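Local coordinates for tyrosine--tRNA ligase, mitochondrial (Emericella nidulans, PDB 5IHX), which probably attaches L-tyrosine to its cognate mitochondrial tRNA at the expense of ATP, as a class I aminoacyl-tRNA synthetase, at residues 178-183 against 221-226. Numbering follows the deposited sequence.
Sequences LLEVLR and QAWDWW. With TYR (tyrosine), chain C.
Trp223 bridges the two helices, meeting Val181 and Glu180, while Gln221 and Asp224 of the same helix hold the bound tyrosine. Gln221 comes first: its extended chain lays the amide over one face of the ligand ring, and OE1 accepts a hydrogen bond of 2.9 Å from the tyrosine N. Its NE2 is in turn hydrogen-bonded to Gln236 OE1, another pocket residue; together the two bonds probably fix the rotation of the amide. At Trp223, with CG anti to the backbone N (chi1 -166°), the indole is carried across to helix 178-186. Val181 CG2 lies 4.3 Å from the centroid of its six-membered ring and 11° off the ring normal, a CH-pi contact. Glu180 OE2 approaches the ring edge, 3.7 Å from Trp223 CZ2, with its carboxylate plane nearly perpendicular to the indole. Asp224 OD1 accepts a hydrogen bond of 2.9 Å from the ligand OH, consistent with substrate recognition; Trp172 and Trp173 donate to Asp224 OD2. Trp226 CD1 meets the opposite indole face near the rim. Helix 212-229 thus lies between helix 178-186 and the tyrosine pocket of the Rossmann-type catalytic domain, where strand 235-238 carries Gln236; helix 243-259 packs on Trp223 and Trp226, and Leu178 of the second subunit on Val181.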
loop_
_atom_site.group_PDB
_atom_site.type_symbol
_atom_site.label_atom_id
_atom_site.label_comp_id
_atom_site.label_asym_id
_atom_site.label_seq_id
_atom_site.Cartn_x
_atom_site.Cartn_y
_atom_site.Cartn_z
ATOM N N LEU A 178 -2.626 -5.304 -1.814
ATOM C CA LEU A 178 -1.840 -4.162 -2.267
ATOM C C LEU A 178 -1.655 -4.199 -3.780
ATOM O O LEU A 178 -1.747 -3.174 -4.453
ATOM C CB LEU A 178 -0.476 -4.141 -1.568
ATOM C CG LEU A 178 0.617 -3.235 -2.152
ATOM C CD1 LEU A 178 0.146 -1.801 -2.300
ATOM C CD2 LEU A 178 1.852 -3.279 -1.271
ATOM N N LEU A 179 -1.419 -5.391 -4.315
ATOM C CA LEU A 179 -1.134 -5.536 -5.737
ATOM C C LEU A 179 -2.329 -5.082 -6.579
ATOM O O LEU A 179 -2.155 -4.501 -7.650
ATOM C CB LEU A 179 -0.765 -6.986 -6.063
ATOM C CG LEU A 179 0.014 -7.241 -7.357
ATOM C CD1 LEU A 179 1.309 -6.436 -7.402
ATOM C CD2 LEU A 179 0.310 -8.723 -7.518
ATOM N N GLU A 180 -3.539 -5.334 -6.088
ATOM C CA GLU A 180 -4.747 -4.925 -6.800
ATOM C C GLU A 180 -4.855 -3.403 -6.897
ATOM O O GLU A 180 -5.213 -2.867 -7.946
ATOM C CB GLU A 180 -5.997 -5.490 -6.117
ATOM C CG GLU A 180 -7.297 -5.142 -6.837
ATOM C CD GLU A 180 -8.530 -5.692 -6.143
ATOM O OE1 GLU A 180 -8.386 -6.389 -5.119
ATOM O OE2 GLU A 180 -9.651 -5.426 -6.626
ATOM N N VAL A 181 -4.549 -2.706 -5.807
ATOM C CA VAL A 181 -4.632 -1.247 -5.801
ATOM C C VAL A 181 -3.550 -0.645 -6.694
ATOM O O VAL A 181 -3.789 0.337 -7.399
ATOM C CB VAL A 181 -4.515 -0.678 -4.370
ATOM C CG1 VAL A 181 -4.455 0.847 -4.395
ATOM C CG2 VAL A 181 -5.682 -1.148 -3.512
ATOM N N LEU A 182 -2.355 -1.227 -6.653
ATOM C CA LEU A 182 -1.258 -0.755 -7.491
ATOM C C LEU A 182 -1.562 -0.978 -8.970
ATOM O O LEU A 182 -1.252 -0.133 -9.807
ATOM C CB LEU A 182 0.052 -1.451 -7.113
ATOM C CG LEU A 182 0.598 -1.187 -5.707
ATOM C CD1 LEU A 182 1.972 -1.822 -5.540
ATOM C CD2 LEU A 182 0.660 0.302 -5.398
ATOM N N ARG A 183 -2.169 -2.117 -9.287
ATOM C CA ARG A 183 -2.471 -2.459 -10.672
ATOM C C ARG A 183 -3.554 -1.552 -11.257
ATOM O O ARG A 183 -3.411 -1.037 -12.367
ATOM C CB ARG A 183 -2.917 -3.922 -10.780
ATOM C CG ARG A 183 -3.660 -4.243 -12.073
ATOM C CD ARG A 183 -3.881 -5.732 -12.253
ATOM N NE ARG A 183 -4.682 -6.298 -11.171
ATOM C CZ ARG A 183 -5.999 -6.153 -11.061
ATOM N NH1 ARG A 183 -6.672 -5.449 -11.964
ATOM N NH2 ARG A 183 -6.647 -6.704 -10.046
ATOM N N GLN A 221 -9.051 6.586 0.182
ATOM C CA GLN A 221 -10.328 7.284 0.077
ATOM C C GLN A 221 -10.872 7.176 -1.344
ATOM O O GLN A 221 -12.075 7.011 -1.551
ATOM C CB GLN A 221 -10.189 8.750 0.488
ATOM C CG GLN A 221 -11.525 9.494 0.517
ATOM C CD GLN A 221 -11.550 10.662 1.492
ATOM O OE1 GLN A 221 -10.743 10.737 2.420
ATOM N NE2 GLN A 221 -12.488 11.578 1.287
ATOM N N ALA A 222 -9.978 7.280 -2.322
ATOM C CA ALA A 222 -10.366 7.163 -3.721
ATOM C C ALA A 222 -10.906 5.769 -3.999
ATOM O O ALA A 222 -11.909 5.607 -4.694
ATOM C CB ALA A 222 -9.188 7.461 -4.627
ATOM N N TRP A 223 -10.234 4.762 -3.454
ATOM C CA TRP A 223 -10.651 3.381 -3.643
ATOM C C TRP A 223 -12.010 3.140 -2.979
ATOM O O TRP A 223 -12.859 2.445 -3.537
ATOM C CB TRP A 223 -9.594 2.418 -3.093
ATOM C CG TRP A 223 -9.790 1.000 -3.539
ATOM C CD1 TRP A 223 -10.385 -0.009 -2.838
ATOM C CD2 TRP A 223 -9.395 0.437 -4.795
ATOM N NE1 TRP A 223 -10.379 -1.167 -3.579
ATOM C CE2 TRP A 223 -9.781 -0.919 -4.785
ATOM C CE3 TRP A 223 -8.753 0.947 -5.927
ATOM C CZ2 TRP A 223 -9.542 -1.771 -5.863
ATOM C CZ3 TRP A 223 -8.519 0.101 -6.997
ATOM C CH2 TRP A 223 -8.912 -1.243 -6.957
ATOM N N ASP A 224 -12.206 3.707 -1.788
ATOM C CA ASP A 224 -13.507 3.654 -1.117
ATOM C C ASP A 224 -14.611 4.109 -2.061
ATOM O O ASP A 224 -15.620 3.427 -2.230
ATOM C CB ASP A 224 -13.530 4.535 0.134
ATOM C CG ASP A 224 -12.793 3.922 1.305
ATOM O OD1 ASP A 224 -12.569 4.649 2.295
ATOM O OD2 ASP A 224 -12.436 2.727 1.241
ATOM N N TRP A 225 -14.404 5.272 -2.672
ATOM C CA TRP A 225 -15.376 5.843 -3.595
ATOM C C TRP A 225 -15.621 4.887 -4.756
ATOM O O TRP A 225 -16.767 4.620 -5.121
ATOM C CB TRP A 225 -14.891 7.195 -4.115
ATOM C CG TRP A 225 -15.961 8.022 -4.767
ATOM C CD1 TRP A 225 -17.225 7.624 -5.091
ATOM C CD2 TRP A 225 -15.857 9.394 -5.168
ATOM N NE1 TRP A 225 -17.913 8.660 -5.672
ATOM C CE2 TRP A 225 -17.097 9.758 -5.732
ATOM C CE3 TRP A 225 -14.836 10.348 -5.108
ATOM C CZ2 TRP A 225 -17.344 11.037 -6.227
ATOM C CZ3 TRP A 225 -15.084 11.616 -5.601
ATOM C CH2 TRP A 225 -16.328 11.949 -6.154
ATOM N N TRP A 226 -14.536 4.375 -5.330
ATOM C CA TRP A 226 -14.630 3.429 -6.435
ATOM C C TRP A 226 -15.508 2.236 -6.064
ATOM O O TRP A 226 -16.353 1.813 -6.851
ATOM C CB TRP A 226 -13.236 2.952 -6.850
ATOM C CG TRP A 226 -13.257 1.735 -7.723
ATOM C CD1 TRP A 226 -12.682 0.528 -7.456
ATOM C CD2 TRP A 226 -13.892 1.604 -9.001
ATOM N NE1 TRP A 226 -12.915 -0.346 -8.489
ATOM C CE2 TRP A 226 -13.657 0.289 -9.449
ATOM C CE3 TRP A 226 -14.635 2.469 -9.809
ATOM C CZ2 TRP A 226 -14.137 -0.181 -10.669
ATOM C CZ3 TRP A 226 -15.113 1.999 -11.020
ATOM C CH2 TRP A 226 -14.861 0.687 -11.437
HETATM N N TYR C . -11.206 11.271 5.237
HETATM C CA TYR C . -12.487 11.754 5.829
HETATM C C TYR C . -12.233 12.530 7.116
HETATM O O TYR C . -13.011 13.407 7.497
HETATM C CB TYR C . -13.427 10.579 6.103
HETATM C CG TYR C . -13.588 9.653 4.923
HETATM C CD1 TYR C . -14.213 10.085 3.759
HETATM C CD2 TYR C . -13.116 8.347 4.968
HETATM C CE1 TYR C . -14.364 9.244 2.678
HETATM C CE2 TYR C . -13.261 7.499 3.892
HETATM C CZ TYR C . -13.887 7.952 2.749
HETATM O OH TYR C . -14.034 7.112 1.672
HETATM O OXT TYR C . -11.243 12.292 7.808
#